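PDB 2C49: sugar kinase MJ0406 from Methanococcus jannaschii, which phosphorylates nucleosides, chiefly inosine, guanosine and cytidine, to their monophosphates, with ATP as the favoured phosphate donor and magnesium or manganese as cofactor. Local coordinates for residues N181-N186 and D209-T214; I229-I234 and I269-A274; V65-K70 and E93-K98. All coordinates share one frame; numbering follows the deposited sequence.

Interaction 1 (N181-N186 and D209-T214); sequences NFLFMN and DALIVT. With ANP (phosphoaminophosphonic acid-adenylate ester), chain F.
Ile212 lies against the ring of Phe184: its CD1 sits over the centre of one face, 3.9 Å from the ring centroid and 13° off the normal, a CH-pi contact. With CG1 beside its own backbone N (chi1 -57°) and a bend further out (chi2 87°), the isoleucine carries that methyl onto the ring, while its CB meets Phe184 CD2 at 3.5 Å. On the same face of the sheet Ala210 CB touches Phe182 CD1; a residue so small leaves room for the neighbouring ring. The other face carries leucines and a methionine, whose slender apolar ends meet one another: Leu211 CD1 touches both Leu183 CD2 and Met185 CE. Between these two layers the backbones pair in parallel register. Leu183 O accepts from Ile212 N at 2.6 Å, nearly straight, and Asn181 O takes both Asp209 N and Ala210 N where the pairing begins. Helix 245-258 packs on the aromatic face, Phe253 meeting the Phe184 ring edge to face and Arg250, the inferred transition-state stabiliser, touching it. Replacing Phe184 by an alanine would probably open a gap beside Ile212 and Phe253 and leave Arg250 less firmly placed. At the C-terminal ends Thr214 OG1 donates to ANP O1A at 2.6 Å, and Asn186, likewise an ATP-binding residue, approaches the phosphates. The strands are joined through helices 187-197 and 201-205 on the leucine side, a beta-alpha-beta crossover with ATP-binding residues at its C-terminal edge, as in the alpha/beta core of the ribokinase-like PfkB fold.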
loop_
_atom_site.group_PDB
_atom_site.type_symbol
_atom_site.label_atom_id
_atom_site.label_comp_id
_atom_site.label_asym_id
_atom_site.label_seq_id
_atom_site.Cartn_x
_atom_site.Cartn_y
_atom_site.Cartn_z
ATOM N N ASN A 181 32.939 12.311 4.812
ATOM C CA ASN A 181 33.293 13.712 4.969
ATOM C C ASN A 181 32.143 14.486 5.549
ATOM O O ASN A 181 32.322 15.167 6.580
ATOM C CB ASN A 181 33.764 14.319 3.627
ATOM C CG ASN A 181 35.077 13.720 3.168
ATOM O OD1 ASN A 181 36.188 14.103 3.656
ATOM N ND2 ASN A 181 34.989 12.786 2.226
ATOM N N PHE A 182 30.972 14.364 4.909
ATOM C CA PHE A 182 29.735 15.026 5.381
ATOM C C PHE A 182 28.752 13.997 5.850
ATOM O O PHE A 182 28.329 13.176 5.075
ATOM C CB PHE A 182 29.031 15.849 4.286
ATOM C CG PHE A 182 29.848 17.018 3.738
ATOM C CD1 PHE A 182 30.918 17.564 4.461
ATOM C CD2 PHE A 182 29.525 17.579 2.511
ATOM C CE1 PHE A 182 31.672 18.629 3.946
ATOM C CE2 PHE A 182 30.283 18.658 1.968
ATOM C CZ PHE A 182 31.347 19.176 2.684
ATOM N N LEU A 183 28.347 14.080 7.117
ATOM C CA LEU A 183 27.368 13.196 7.711
ATOM C C LEU A 183 26.079 13.992 7.997
ATOM O O LEU A 183 26.117 14.975 8.752
ATOM C CB LEU A 183 27.936 12.666 9.075
ATOM C CG LEU A 183 27.134 11.589 9.816
ATOM C CD1 LEU A 183 26.919 10.368 8.887
ATOM C CD2 LEU A 183 27.822 11.129 11.144
ATOM N N PHE A 184 24.959 13.548 7.410
ATOM C CA PHE A 184 23.654 14.170 7.589
ATOM C C PHE A 184 22.742 13.192 8.343
ATOM O O PHE A 184 22.646 12.019 7.970
ATOM C CB PHE A 184 22.976 14.428 6.236
ATOM C CG PHE A 184 23.648 15.511 5.376
ATOM C CD1 PHE A 184 24.684 15.188 4.508
ATOM C CD2 PHE A 184 23.190 16.827 5.424
ATOM C CE1 PHE A 184 25.274 16.175 3.680
ATOM C CE2 PHE A 184 23.744 17.833 4.601
ATOM C CZ PHE A 184 24.810 17.500 3.724
ATOM N N MET A 185 22.074 13.692 9.381
ATOM C CA MET A 185 21.037 12.937 10.088
ATOM C C MET A 185 19.897 13.857 10.518
ATOM O O MET A 185 20.149 15.036 10.824
ATOM C CB MET A 185 21.651 12.266 11.311
ATOM C CG MET A 185 22.569 11.113 10.935
ATOM S SD MET A 185 23.251 10.152 12.331
ATOM C CE MET A 185 24.290 11.317 13.008
ATOM N N ASN A 186 18.734 13.243 10.608
ATOM C CA ASN A 186 17.543 13.777 11.209
ATOM C C ASN A 186 17.838 13.888 12.684
ATOM O O ASN A 186 18.785 13.272 13.178
ATOM C CB ASN A 186 16.455 12.719 11.225
ATOM C CG ASN A 186 15.278 13.082 10.413
ATOM O OD1 ASN A 186 15.225 14.172 9.839
ATOM N ND2 ASN A 186 14.302 12.184 10.334
ATOM N N ASP A 209 34.312 15.695 8.518
ATOM C CA ASP A 209 34.533 17.140 8.343
ATOM C C ASP A 209 33.359 17.996 8.775
ATOM O O ASP A 209 33.533 19.113 9.282
ATOM C CB ASP A 209 34.903 17.457 6.887
ATOM C CG ASP A 209 36.194 16.778 6.465
ATOM O OD1 ASP A 209 37.174 16.864 7.206
ATOM O OD2 ASP A 209 36.324 16.108 5.420
ATOM N N ALA A 210 32.154 17.484 8.577
ATOM C CA ALA A 210 30.961 18.244 8.949
ATOM C C ALA A 210 29.878 17.277 9.342
ATOM O O ALA A 210 29.675 16.279 8.668
ATOM C CB ALA A 210 30.494 19.152 7.794
ATOM N N LEU A 211 29.196 17.587 10.442
ATOM C CA LEU A 211 28.088 16.768 10.901
ATOM C C LEU A 211 26.898 17.691 10.766
ATOM O O LEU A 211 26.883 18.763 11.363
ATOM C CB LEU A 211 28.308 16.380 12.382
ATOM C CG LEU A 211 27.112 15.863 13.217
ATOM C CD1 LEU A 211 26.536 14.542 12.647
ATOM C CD2 LEU A 211 27.411 15.716 14.748
ATOM N N ILE A 212 25.913 17.310 9.977
ATOM C CA ILE A 212 24.716 18.159 9.824
ATOM C C ILE A 212 23.523 17.491 10.466
ATOM O O ILE A 212 23.130 16.405 10.046
ATOM C CB ILE A 212 24.418 18.468 8.313
ATOM C CG1 ILE A 212 25.637 19.132 7.645
ATOM C CG2 ILE A 212 23.137 19.393 8.184
ATOM C CD1 ILE A 212 26.733 18.133 7.049
ATOM N N VAL A 213 22.960 18.105 11.509
ATOM C CA VAL A 213 21.800 17.525 12.152
ATOM C C VAL A 213 20.591 18.397 11.870
ATOM O O VAL A 213 20.566 19.564 12.255
ATOM C CB VAL A 213 22.042 17.314 13.691
ATOM C CG1 VAL A 213 20.835 16.628 14.361
ATOM C CG2 VAL A 213 23.308 16.462 13.897
ATOM N N THR A 214 19.604 17.859 11.153
ATOM C CA THR A 214 18.395 18.649 10.906
ATOM C C THR A 214 17.387 18.432 12.015
ATOM O O THR A 214 17.378 17.380 12.649
ATOM C CB THR A 214 17.747 18.349 9.537
ATOM O OG1 THR A 214 17.330 16.971 9.482
ATOM C CG2 THR A 214 18.782 18.469 8.442
HETATM P PG ANP F . 10.706 12.764 7.239
HETATM O O1G ANP F . 10.214 12.366 5.776
HETATM O O2G ANP F . 9.630 12.396 8.346
HETATM O O3G ANP F . 12.039 11.940 7.531
HETATM P PB ANP F . 12.078 14.950 8.635
HETATM O O1B ANP F . 11.488 14.472 10.034
HETATM O O2B ANP F . 13.339 14.035 8.257
HETATM N N3B ANP F . 10.969 14.494 7.367
HETATM P PA ANP F . 13.882 17.081 8.491
HETATM O O1A ANP F . 14.792 17.149 9.799
HETATM O O2A ANP F . 14.597 16.182 7.384
HETATM O O3A ANP F . 12.367 16.561 8.708
HETATM O "O5'" ANP F . 13.774 18.573 7.889
HETATM C "C5'" ANP F . 14.811 18.863 6.975
HETATM C "C4'" ANP F . 14.874 20.352 6.733
HETATM O "O4'" ANP F . 13.861 20.830 5.831
HETATM C "C3'" ANP F . 14.905 21.279 7.941
HETATM O "O3'" ANP F . 16.144 21.510 8.557
HETATM C "C2'" ANP F . 14.078 22.482 7.536
HETATM O "O2'" ANP F . 15.011 23.458 7.061
HETATM C "C1'" ANP F . 13.357 22.092 6.258
HETATM N N9 ANP F . 11.955 21.963 6.725
HETATM C C8 ANP F . 11.393 20.955 7.450
HETATM N N7 ANP F . 10.073 21.155 7.756
HETATM C C5 ANP F . 9.781 22.347 7.213
HETATM C C6 ANP F . 8.618 23.248 7.102
HETATM N N6 ANP F . 7.463 22.826 7.675
HETATM N N1 ANP F . 8.730 24.424 6.422
HETATM C C2 ANP F . 9.870 24.853 5.832
HETATM N N3 ANP F . 11.013 24.121 5.857
HETATM C C4 ANP F . 10.984 22.848 6.569
#

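Interaction 2 (I229-I234 and I269-A274); sequences IEIPCI and IGAATA. With ANP (phosphoaminophosphonic acid-adenylate ester), chain F.
A single water joins Ile234, Ala271 and the nucleotide. It accepts from Ile234 N at 3.0 Å, donates to Ala271 O at 2.6 Å, and lies 2.7 Å from the ribose hydroxyl O2' of ANP in a further hydrogen bond. No direct hydrogen bond links the two protein segments, so this water is the polar bridge between the extended chain, the helix and the sugar. Around it the packing is apolar and small in scale. Ile234 lays its terminal methyl on the helix, CD1 standing 3.7 Å from Ala271 CB and equally near Ala272 CB. Its CG1 lies beside the backbone N (chi1 -81°) and the chain then runs nearly straight (chi2 156°), which stretches CD1 out to the two alanines. Ala271 CB also meets Pro232 O at 3.6 Å and, more loosely, Ile231 CG2. Alanine suits this helix face because a single methyl lets the loop come close, while the branched isoleucines supply the reach from the other side. Within the helix, Thr273 OG1 reaches back one turn to donate to Ile269 O at 2.7 Å, which satisfies the hydroxyl. Helix 263-277 is in turn backed by helices 245-258 and 290-299, while strand 228-231 pairs with strand 220-223 at the edge of the main sheet. The nucleoside half of ANP rests between the two segments: Cys233 SG is 3.5 Å from ANP N3 on the base, and Ala274 CB adjoins the ribose oxygen O4'. A cleft between loop and helix, lined by small apolar side chains and bridged by a water, holds adenine and ribose here, as is characteristic of the ATP site of PfkB-family kinases.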
loop_
_atom_site.group_PDB
_atom_site.type_symbol
_atom_site.label_atom_id
_atom_site.label_comp_id
_atom_site.label_asym_id
_atom_site.label_seq_id
_atom_site.Cartn_x
_atom_site.Cartn_y
_atom_site.Cartn_z
ATOM N N ILE A 229 27.441 25.957 13.517
ATOM C CA ILE A 229 26.708 26.926 12.697
ATOM C C ILE A 229 25.213 26.613 12.769
ATOM O O ILE A 229 24.782 25.549 12.329
ATOM C CB ILE A 229 27.165 26.868 11.213
ATOM C CG1 ILE A 229 28.669 27.128 11.050
ATOM C CG2 ILE A 229 26.405 27.890 10.377
ATOM C CD1 ILE A 229 29.201 26.618 9.651
ATOM N N GLU A 230 24.429 27.556 13.283
ATOM C CA GLU A 230 22.977 27.367 13.388
ATOM C C GLU A 230 22.275 27.851 12.125
ATOM O O GLU A 230 22.462 29.013 11.703
ATOM C CB GLU A 230 22.418 28.080 14.654
ATOM C CG GLU A 230 23.225 27.806 15.910
ATOM C CD GLU A 230 22.679 28.488 17.156
ATOM O OE1 GLU A 230 21.443 28.529 17.344
ATOM O OE2 GLU A 230 23.499 28.972 17.964
ATOM N N ILE A 231 21.478 26.964 11.527
ATOM C CA ILE A 231 20.730 27.269 10.300
ATOM C C ILE A 231 19.219 27.349 10.589
ATOM O O ILE A 231 18.621 26.381 11.028
ATOM C CB ILE A 231 21.020 26.218 9.174
ATOM C CG1 ILE A 231 22.531 25.955 9.008
ATOM C CG2 ILE A 231 20.302 26.626 7.853
ATOM C CD1 ILE A 231 23.366 27.135 8.383
ATOM N N PRO A 232 18.604 28.500 10.311
ATOM C CA PRO A 232 17.182 28.688 10.601
ATOM C C PRO A 232 16.319 27.842 9.683
ATOM O O PRO A 232 16.764 27.387 8.615
ATOM C CB PRO A 232 16.954 30.200 10.344
ATOM C CG PRO A 232 18.047 30.585 9.340
ATOM C CD PRO A 232 19.215 29.687 9.675
ATOM N N CYS A 233 15.099 27.585 10.117
ATOM C CA CYS A 233 14.091 27.059 9.214
ATOM C C CYS A 233 13.589 28.250 8.414
ATOM O O CYS A 233 13.323 29.310 8.968
ATOM C CB CYS A 233 12.940 26.416 9.977
ATOM S SG CYS A 233 11.733 25.601 8.915
ATOM N N ILE A 234 13.501 28.067 7.107
ATOM C CA ILE A 234 13.073 29.117 6.209
ATOM C C ILE A 234 11.629 28.818 5.922
ATOM O O ILE A 234 11.298 27.718 5.463
ATOM C CB ILE A 234 13.948 29.108 4.915
ATOM C CG1 ILE A 234 15.281 29.821 5.179
ATOM C CG2 ILE A 234 13.202 29.728 3.723
ATOM C CD1 ILE A 234 16.419 29.438 4.282
ATOM N N ILE A 269 21.012 27.378 1.742
ATOM C CA ILE A 269 20.442 26.851 0.514
ATOM C C ILE A 269 19.644 25.530 0.701
ATOM O O ILE A 269 18.594 25.366 0.093
ATOM C CB ILE A 269 21.522 26.701 -0.587
ATOM C CG1 ILE A 269 22.021 28.102 -1.038
ATOM C CG2 ILE A 269 20.976 25.880 -1.770
ATOM C CD1 ILE A 269 21.047 28.908 -1.911
ATOM N N GLY A 270 20.146 24.606 1.515
ATOM C CA GLY A 270 19.412 23.386 1.852
ATOM C C GLY A 270 18.056 23.745 2.466
ATOM O O GLY A 270 17.019 23.187 2.107
ATOM N N ALA A 271 18.067 24.714 3.374
ATOM C CA ALA A 271 16.850 25.051 4.099
ATOM C C ALA A 271 15.812 25.681 3.182
ATOM O O ALA A 271 14.606 25.397 3.330
ATOM C CB ALA A 271 17.148 25.959 5.283
ATOM N N ALA A 272 16.267 26.524 2.248
ATOM C CA ALA A 272 15.349 27.211 1.335
ATOM C C ALA A 272 14.841 26.284 0.241
ATOM O O ALA A 272 13.727 26.477 -0.259
ATOM C CB ALA A 272 15.996 28.472 0.734
ATOM N N THR A 273 15.640 25.269 -0.102
ATOM C CA THR A 273 15.230 24.268 -1.081
ATOM C C THR A 273 14.094 23.463 -0.481
ATOM O O THR A 273 13.063 23.282 -1.131
ATOM C CB THR A 273 16.390 23.327 -1.446
ATOM O OG1 THR A 273 17.466 24.095 -2.002
ATOM C CG2 THR A 273 15.979 22.367 -2.580
ATOM N N ALA A 274 14.278 23.018 0.761
ATOM C CA ALA A 274 13.269 22.227 1.468
ATOM C C ALA A 274 11.929 22.970 1.651
ATOM O O ALA A 274 10.844 22.361 1.562
ATOM C CB ALA A 274 13.827 21.713 2.806
HETATM P PG ANP F . 10.706 12.764 7.239
HETATM O O1G ANP F . 10.214 12.366 5.776
HETATM O O2G ANP F . 9.630 12.396 8.346
HETATM O O3G ANP F . 12.039 11.940 7.531
HETATM P PB ANP F . 12.078 14.950 8.635
HETATM O O1B ANP F . 11.488 14.472 10.034
HETATM O O2B ANP F . 13.339 14.035 8.257
HETATM N N3B ANP F . 10.969 14.494 7.367
HETATM P PA ANP F . 13.882 17.081 8.491
HETATM O O1A ANP F . 14.792 17.149 9.799
HETATM O O2A ANP F . 14.597 16.182 7.384
HETATM O O3A ANP F . 12.367 16.561 8.708
HETATM O "O5'" ANP F . 13.774 18.573 7.889
HETATM C "C5'" ANP F . 14.811 18.863 6.975
HETATM C "C4'" ANP F . 14.874 20.352 6.733
HETATM O "O4'" ANP F . 13.861 20.830 5.831
HETATM C "C3'" ANP F . 14.905 21.279 7.941
HETATM O "O3'" ANP F . 16.144 21.510 8.557
HETATM C "C2'" ANP F . 14.078 22.482 7.536
HETATM O "O2'" ANP F . 15.011 23.458 7.061
HETATM C "C1'" ANP F . 13.357 22.092 6.258
HETATM N N9 ANP F . 11.955 21.963 6.725
HETATM C C8 ANP F . 11.393 20.955 7.450
HETATM N N7 ANP F . 10.073 21.155 7.756
HETATM C C5 ANP F . 9.781 22.347 7.213
HETATM C C6 ANP F . 8.618 23.248 7.102
HETATM N N6 ANP F . 7.463 22.826 7.675
HETATM N N1 ANP F . 8.730 24.424 6.422
HETATM C C2 ANP F . 9.870 24.853 5.832
HETATM N N3 ANP F . 11.013 24.121 5.857
HETATM C C4 ANP F . 10.984 22.848 6.569
HETATM O O HOH W 1 13.699 25.373 5.773
#

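Interaction 3 (V65-K70 and E93-K98)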
loop_
_atom_site.group_PDB
_atom_site.type_symbol
_atom_site.label_atom_id
_atom_site.label_comp_id
_atom_site.label_asym_id
_atom_site.label_seq_id
_atom_site.Cartn_x
_atom_site.Cartn_y
_atom_site.Cartn_z
ATOM N N VAL A 65 16.811 -1.168 -9.278
ATOM C CA VAL A 65 15.398 -1.084 -9.662
ATOM C C VAL A 65 14.835 -2.410 -10.164
ATOM O O VAL A 65 15.570 -3.368 -10.456
ATOM C CB VAL A 65 15.150 0.026 -10.729
ATOM C CG1 VAL A 65 15.586 1.366 -10.204
ATOM C CG2 VAL A 65 15.850 -0.317 -12.056
ATOM N N GLY A 66 13.512 -2.479 -10.250
ATOM C CA GLY A 66 12.863 -3.745 -10.480
ATOM C C GLY A 66 12.441 -3.969 -11.914
ATOM O O GLY A 66 12.800 -3.190 -12.820
ATOM N N TYR A 67 11.689 -5.056 -12.111
ATOM C CA TYR A 67 11.065 -5.356 -13.406
ATOM C C TYR A 67 10.031 -4.304 -13.835
ATOM O O TYR A 67 9.700 -4.203 -15.008
ATOM C CB TYR A 67 10.453 -6.768 -13.392
ATOM C CG TYR A 67 9.388 -7.012 -12.335
ATOM C CD1 TYR A 67 8.151 -6.347 -12.377
ATOM C CD2 TYR A 67 9.597 -7.944 -11.320
ATOM C CE1 TYR A 67 7.157 -6.594 -11.426
ATOM C CE2 TYR A 67 8.619 -8.196 -10.352
ATOM C CZ TYR A 67 7.391 -7.527 -10.418
ATOM O OH TYR A 67 6.408 -7.785 -9.464
ATOM N N ASP A 68 9.521 -3.525 -12.874
ATOM C CA ASP A 68 8.757 -2.322 -13.196
ATOM C C ASP A 68 9.699 -1.091 -13.280
ATOM O O ASP A 68 9.580 -0.103 -12.535
ATOM C CB ASP A 68 7.543 -2.140 -12.260
ATOM C CG ASP A 68 7.918 -2.115 -10.754
ATOM O OD1 ASP A 68 8.730 -2.952 -10.296
ATOM O OD2 ASP A 68 7.398 -1.311 -9.950
ATOM N N PHE A 69 10.692 -1.161 -14.173
ATOM C CA PHE A 69 11.523 0.037 -14.393
ATOM C C PHE A 69 11.950 0.261 -15.831
ATOM O O PHE A 69 11.601 1.284 -16.406
ATOM C CB PHE A 69 12.715 0.143 -13.443
ATOM C CG PHE A 69 13.090 1.580 -13.100
ATOM C CD1 PHE A 69 12.497 2.234 -12.026
ATOM C CD2 PHE A 69 14.029 2.269 -13.861
ATOM C CE1 PHE A 69 12.823 3.541 -11.716
ATOM C CE2 PHE A 69 14.375 3.589 -13.564
ATOM C CZ PHE A 69 13.768 4.237 -12.488
ATOM N N LYS A 70 12.692 -0.687 -16.406
ATOM C CA LYS A 70 13.059 -0.597 -17.822
ATOM C C LYS A 70 11.824 -0.248 -18.650
ATOM O O LYS A 70 10.831 -0.974 -18.630
ATOM C CB LYS A 70 13.717 -1.883 -18.324
ATOM C CG LYS A 70 14.377 -1.720 -19.705
ATOM C CD LYS A 70 15.848 -2.155 -19.721
ATOM C CE LYS A 70 16.793 -1.089 -19.139
ATOM N NZ LYS A 70 16.836 0.181 -19.929
ATOM N N GLU A 93 13.365 -10.122 -11.613
ATOM C CA GLU A 93 12.317 -10.791 -10.838
ATOM C C GLU A 93 11.835 -10.019 -9.613
ATOM O O GLU A 93 10.758 -10.304 -9.078
ATOM C CB GLU A 93 12.767 -12.195 -10.416
ATOM C CG GLU A 93 12.500 -13.284 -11.444
ATOM C CD GLU A 93 13.480 -14.439 -11.341
ATOM O OE1 GLU A 93 14.651 -14.266 -11.742
ATOM O OE2 GLU A 93 13.081 -15.522 -10.860
ATOM N N GLU A 94 12.633 -9.028 -9.138
ATOM C CA GLU A 94 12.199 -8.224 -8.018
ATOM C C GLU A 94 11.536 -6.950 -8.503
ATOM O O GLU A 94 11.892 -6.412 -9.552
ATOM C CB GLU A 94 13.390 -7.854 -7.113
ATOM C CG GLU A 94 14.104 -9.014 -6.429
ATOM C CD GLU A 94 13.187 -9.864 -5.565
ATOM O OE1 GLU A 94 12.130 -9.369 -5.118
ATOM O OE2 GLU A 94 13.504 -11.055 -5.356
ATOM N N GLU A 95 10.597 -6.438 -7.714
ATOM C CA GLU A 95 9.970 -5.166 -8.004
ATOM C C GLU A 95 10.756 -3.971 -7.460
ATOM O O GLU A 95 11.583 -4.099 -6.531
ATOM C CB GLU A 95 8.481 -5.188 -7.589
ATOM C CG GLU A 95 8.074 -4.428 -6.337
ATOM C CD GLU A 95 6.587 -4.559 -6.011
ATOM O OE1 GLU A 95 5.762 -4.681 -6.951
ATOM O OE2 GLU A 95 6.239 -4.603 -4.810
ATOM N N THR A 96 10.543 -2.810 -8.078
ATOM C CA THR A 96 11.152 -1.584 -7.597
ATOM C C THR A 96 10.729 -1.411 -6.119
ATOM O O THR A 96 9.608 -1.743 -5.772
ATOM C CB THR A 96 10.714 -0.429 -8.491
ATOM O OG1 THR A 96 11.263 -0.642 -9.814
ATOM C CG2 THR A 96 11.340 0.888 -8.045
ATOM N N PRO A 97 11.631 -0.943 -5.247
ATOM C CA PRO A 97 11.257 -0.657 -3.853
ATOM C C PRO A 97 10.073 0.307 -3.711
ATOM O O PRO A 97 9.850 1.182 -4.550
ATOM C CB PRO A 97 12.530 -0.032 -3.278
ATOM C CG PRO A 97 13.637 -0.696 -4.109
ATOM C CD PRO A 97 13.073 -0.723 -5.486
ATOM N N LYS A 98 9.315 0.123 -2.643
ATOM C CA LYS A 98 8.068 0.884 -2.468
ATOM C C LYS A 98 7.907 1.298 -1.020
ATOM O O LYS A 98 8.234 0.531 -0.124
ATOM C CB LYS A 98 6.847 0.082 -2.886
ATOM C CG LYS A 98 6.564 0.130 -4.390
ATOM C CD LYS A 98 5.810 -1.090 -4.830
ATOM C CE LYS A 98 5.495 -1.017 -6.348
ATOM N NZ LYS A 98 6.741 -1.308 -7.159
#
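Asp68 and Lys98 form a salt bridge, OD2 to NZ at 2.9 Å, their side chains coming from opposite directions. The other carboxylate oxygen, Asp68 OD1, accepts from Thr96 N at 2.9 Å in a nearly straight bond (172°). Both donors arrive on syn sides, so two bonds fix the rotation of the carboxylate. An aspartate suits the place because its short chain, with CG between the backbone N and the carbonyl carbon (chi1 56°), folds back toward Thr96. Lys98 NZ also bonds Thr96 O and makes a longer salt bridge to Glu95 OE1, 3.5 Å away; its positive charge probably eases the closeness of the two acids. The hydroxyl of Thr96 works both ways: OG1 accepts from Gly66 N at 2.9 Å and donates to Asp68 O from above the carbonyl plane. Gly66 is needed for the close approach, since its CA lies 3.0 Å from Glu94 O, where a side chain would clash; the next residue then gives Tyr67 N to Glu94 O. Farther out, the Tyr67 ring has Glu95 CA over one face, toward the rim, and Glu93 O at its edge. The Phe69 ring turns an edge to Thr96 OG1, with Val65 CG1 over its face. Two irregular loops are thus cross-linked by backbone and side-chain bonds and a salt-bridge network, joining strand 64-65 to strand 98-103 of the four-stranded sheet, which corresponds to the lid of PfkB-family kinases.

Interactions 1 and 2 both touch ANP and reach the main sheet: their centres lie about 14 Å apart and their nearest atoms about 7 Å, with no direct touch. The first meets the phosphates at the C-terminal ends of two central strands, the second the base and ribose near the sheet's edge; helix 245-258 packs against both. Interaction 3 sits beyond the centre of the chain, its own centre about 30 Å from that of interaction 1 and about 34 Å from that of interaction 2. It belongs to the nucleoside side, the Lys98 side chain being about 8 Å from a bound adenosine and about 7 Å from the side chain of the substrate-binding Asp17.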